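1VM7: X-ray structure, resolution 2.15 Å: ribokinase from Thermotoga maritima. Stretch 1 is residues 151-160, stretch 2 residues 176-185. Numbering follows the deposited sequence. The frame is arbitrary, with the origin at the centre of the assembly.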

# COMPACT_ATOMS: atom_id res chain seq x y z
N PRO A 151 9.50 19.27 -3.51
CA PRO A 151 10.90 19.67 -3.43
C PRO A 151 11.02 21.09 -2.91
O PRO A 151 10.28 21.96 -3.36
CB PRO A 151 11.34 19.59 -4.90
CG PRO A 151 10.49 18.57 -5.48
CD PRO A 151 9.16 18.84 -4.88
N PHE A 152 11.91 21.30 -1.95
CA PHE A 152 11.95 22.58 -1.28
C PHE A 152 12.24 23.70 -2.29
O PHE A 152 11.70 24.79 -2.20
CB PHE A 152 13.01 22.59 -0.19
CG PHE A 152 13.00 23.86 0.57
CD1 PHE A 152 11.91 24.16 1.38
CD2 PHE A 152 14.01 24.80 0.40
CE1 PHE A 152 11.85 25.35 2.07
CE2 PHE A 152 13.96 26.00 1.09
CZ PHE A 152 12.88 26.28 1.92
N GLU A 153 13.07 23.40 -3.27
CA GLU A 153 13.45 24.40 -4.27
C GLU A 153 12.25 25.02 -4.95
O GLU A 153 12.30 26.17 -5.41
CB GLU A 153 14.35 23.82 -5.36
CG GLU A 153 13.64 22.76 -6.24
CD GLU A 153 14.16 22.71 -7.66
OE1 GLU A 153 15.37 22.91 -7.84
OE2 GLU A 153 13.34 22.48 -8.60
N THR A 154 11.18 24.22 -5.08
CA THR A 154 9.98 24.70 -5.73
C THR A 154 9.23 25.59 -4.78
O THR A 154 8.85 26.70 -5.12
CB THR A 154 9.09 23.54 -6.19
OG1 THR A 154 9.77 22.82 -7.21
CG2 THR A 154 7.76 24.06 -6.78
N THR A 155 9.02 25.09 -3.57
CA THR A 155 8.41 25.87 -2.51
C THR A 155 9.15 27.19 -2.37
O THR A 155 8.54 28.25 -2.39
CB THR A 155 8.45 25.08 -1.18
OG1 THR A 155 7.63 23.93 -1.32
CG2 THR A 155 7.94 25.92 0.01
N LEU A 156 10.47 27.12 -2.26
CA LEU A 156 11.26 28.31 -2.08
C LEU A 156 11.10 29.30 -3.25
O LEU A 156 10.92 30.51 -3.05
CB LEU A 156 12.73 27.93 -1.92
CG LEU A 156 13.74 29.07 -1.86
CD1 LEU A 156 13.37 30.09 -0.78
CD2 LEU A 156 15.12 28.47 -1.61
N GLU A 157 11.17 28.79 -4.46
CA GLU A 157 11.09 29.63 -5.63
C GLU A 157 9.74 30.33 -5.70
O GLU A 157 9.68 31.50 -6.04
CB GLU A 157 11.37 28.83 -6.91
CG GLU A 157 11.59 29.68 -8.16
CD GLU A 157 12.86 30.51 -8.10
OE1 GLU A 157 13.51 30.61 -7.03
OE2 GLU A 157 13.22 31.08 -9.15
N CYS A 158 8.66 29.61 -5.36
CA CYS A 158 7.32 30.21 -5.28
C CYS A 158 7.23 31.34 -4.27
O CYS A 158 6.69 32.39 -4.57
CB CYS A 158 6.29 29.15 -4.91
SG CYS A 158 5.88 28.13 -6.28
N ALA A 159 7.73 31.10 -3.06
CA ALA A 159 7.73 32.11 -2.01
C ALA A 159 8.57 33.33 -2.41
O ALA A 159 8.20 34.48 -2.13
CB ALA A 159 8.24 31.51 -0.69
N LYS A 160 9.68 33.07 -3.10
CA LYS A 160 10.53 34.14 -3.65
C LYS A 160 9.80 34.98 -4.69
O LYS A 160 9.84 36.21 -4.65
CB LYS A 160 11.80 33.57 -4.30
CG LYS A 160 12.82 33.01 -3.34
CD LYS A 160 14.14 32.70 -4.06
CE LYS A 160 14.99 33.92 -4.17
NZ LYS A 160 16.18 33.68 -5.04
N ILE A 176 14.25 22.38 5.40
CA ILE A 176 13.93 23.77 5.09
C ILE A 176 15.20 24.58 5.14
O ILE A 176 15.98 24.44 6.05
CB ILE A 176 12.90 24.33 6.09
CG1 ILE A 176 11.62 23.50 5.99
CG2 ILE A 176 12.66 25.84 5.82
CD1 ILE A 176 10.57 23.86 6.97
N ASN A 177 15.41 25.43 4.14
CA ASN A 177 16.56 26.35 4.12
C ASN A 177 16.11 27.73 4.60
O ASN A 177 14.98 28.17 4.31
CB ASN A 177 17.18 26.45 2.70
CG ASN A 177 18.26 27.56 2.55
OD1 ASN A 177 18.11 28.48 1.75
ND2 ASN A 177 19.34 27.46 3.31
N GLU A 178 17.00 28.38 5.34
CA GLU A 178 16.77 29.68 5.95
C GLU A 178 16.29 30.76 4.98
O GLU A 178 15.65 31.75 5.38
CB GLU A 178 18.08 30.17 6.58
CG GLU A 178 17.95 31.40 7.45
CD GLU A 178 19.17 31.60 8.32
OE1 GLU A 178 20.28 31.67 7.77
OE2 GLU A 178 19.03 31.65 9.56
N GLU A 179 16.62 30.60 3.71
CA GLU A 179 16.39 31.64 2.73
C GLU A 179 14.90 31.96 2.58
O GLU A 179 14.55 33.09 2.23
CB GLU A 179 16.99 31.26 1.37
CG GLU A 179 17.01 32.38 0.33
CD GLU A 179 17.33 31.88 -1.09
OE1 GLU A 179 17.87 30.75 -1.26
OE2 GLU A 179 17.03 32.63 -2.05
N ILE A 180 14.03 30.98 2.85
CA ILE A 180 12.61 31.13 2.58
C ILE A 180 11.94 32.17 3.48
O ILE A 180 11.01 32.85 3.06
CB ILE A 180 11.85 29.76 2.68
CG1 ILE A 180 10.48 29.85 2.02
CG2 ILE A 180 11.73 29.27 4.13
CD1 ILE A 180 9.97 28.55 1.59
N PHE A 181 12.45 32.31 4.70
CA PHE A 181 11.72 33.02 5.76
C PHE A 181 11.47 34.50 5.47
O PHE A 181 10.40 35.01 5.76
CB PHE A 181 12.47 32.84 7.09
CG PHE A 181 12.53 31.40 7.54
CD1 PHE A 181 11.37 30.71 7.87
CD2 PHE A 181 13.74 30.72 7.61
CE1 PHE A 181 11.41 29.39 8.28
CE2 PHE A 181 13.78 29.40 8.02
CZ PHE A 181 12.59 28.73 8.35
N GLN A 182 12.46 35.16 4.88
CA GLN A 182 12.37 36.59 4.55
C GLN A 182 11.26 36.89 3.53
O GLN A 182 10.76 38.02 3.45
CB GLN A 182 13.71 37.11 4.00
CG GLN A 182 14.01 36.54 2.62
CD GLN A 182 15.45 36.63 2.22
OE1 GLN A 182 15.97 37.72 2.05
NE2 GLN A 182 16.10 35.47 2.03
N TYR A 183 10.88 35.87 2.75
CA TYR A 183 9.82 35.99 1.75
C TYR A 183 8.41 35.69 2.28
O TYR A 183 7.44 35.84 1.55
CB TYR A 183 10.12 35.08 0.56
CG TYR A 183 11.43 35.42 -0.09
CD1 TYR A 183 11.62 36.67 -0.70
CD2 TYR A 183 12.49 34.53 -0.08
CE1 TYR A 183 12.83 37.01 -1.29
CE2 TYR A 183 13.70 34.86 -0.66
CZ TYR A 183 13.86 36.10 -1.28
OH TYR A 183 15.08 36.44 -1.85
N LEU A 184 8.30 35.31 3.55
CA LEU A 184 7.03 34.88 4.13
C LEU A 184 6.23 36.01 4.72
O LEU A 184 6.75 36.85 5.44
CB LEU A 184 7.28 33.89 5.26
CG LEU A 184 8.04 32.62 4.92
CD1 LEU A 184 7.88 31.68 6.08
CD2 LEU A 184 7.58 31.99 3.58
N ASP A 185 4.93 35.99 4.46
CA ASP A 185 3.97 36.85 5.15
C ASP A 185 3.43 36.13 6.39
O ASP A 185 3.20 36.74 7.42
CB ASP A 185 2.86 37.29 4.17
CG ASP A 185 3.41 38.21 3.08
OD1 ASP A 185 3.67 39.38 3.39
OD2 ASP A 185 3.62 37.76 1.94
O HOH W 1 17.17 31.24 -4.13

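How do the two backbones lie against each other? Stretch 1 becomes helical at Phe152, just after Pro151 at the N-cap position, and its i to i+4 bonds include Leu156 N to Phe152 O at 2.6 Å and Lys160 N to Leu156 O at 2.8 Å. Residues 178-182 of stretch 2 have helical phi/psi without the regular bonds. The chains run in the same sense: the CA atoms of Phe152 and Ile176 are 6.8 Å apart, those of Leu156 and Ile180 5.6 Å, and those of Lys160 and Tyr183 5.8 Å. No hydrogen bond crosses directly between the stretches; the contact includes apolar packing, two CH-pi contacts and a salt bridge.

What fills its middle? Ile180 points toward the helix and meets four residues there. Its CB lies 3.7 Å from Phe152 CZ, near the plane of the ring, and 3.8 Å from Leu156 CD1; its CD1 is 3.7 Å from Thr155 CG2, and its CG1 is 3.9 Å from Ala159 CB. Ala159, which also points toward stretch 2, has its CB 4.2 Å from Tyr183 CB.

How are the two aromatic rings used? Each offers a face to a CH group of the other stretch. Ile176 CA sits 4.2 Å from the centroid of the Phe152 ring, and Lys160 CA sits 4.0 Å from that of Tyr183, both close to the ring normal. The two CH-pi contacts thus lie toward opposite ends of the contact.

Where does charge enter? Lys160 NZ forms a salt bridge with Glu179 OE2 at 3.3 Å. Water 1 reinforces it, accepting from Lys160 NZ at 2.8 Å and donating to Glu179 OE2 at 2.5 Å. Within stretch 2, Gln182 NE2 donates to Glu179 O at 2.8 Å, tying a side chain to the backbone of the salt-bridge residue.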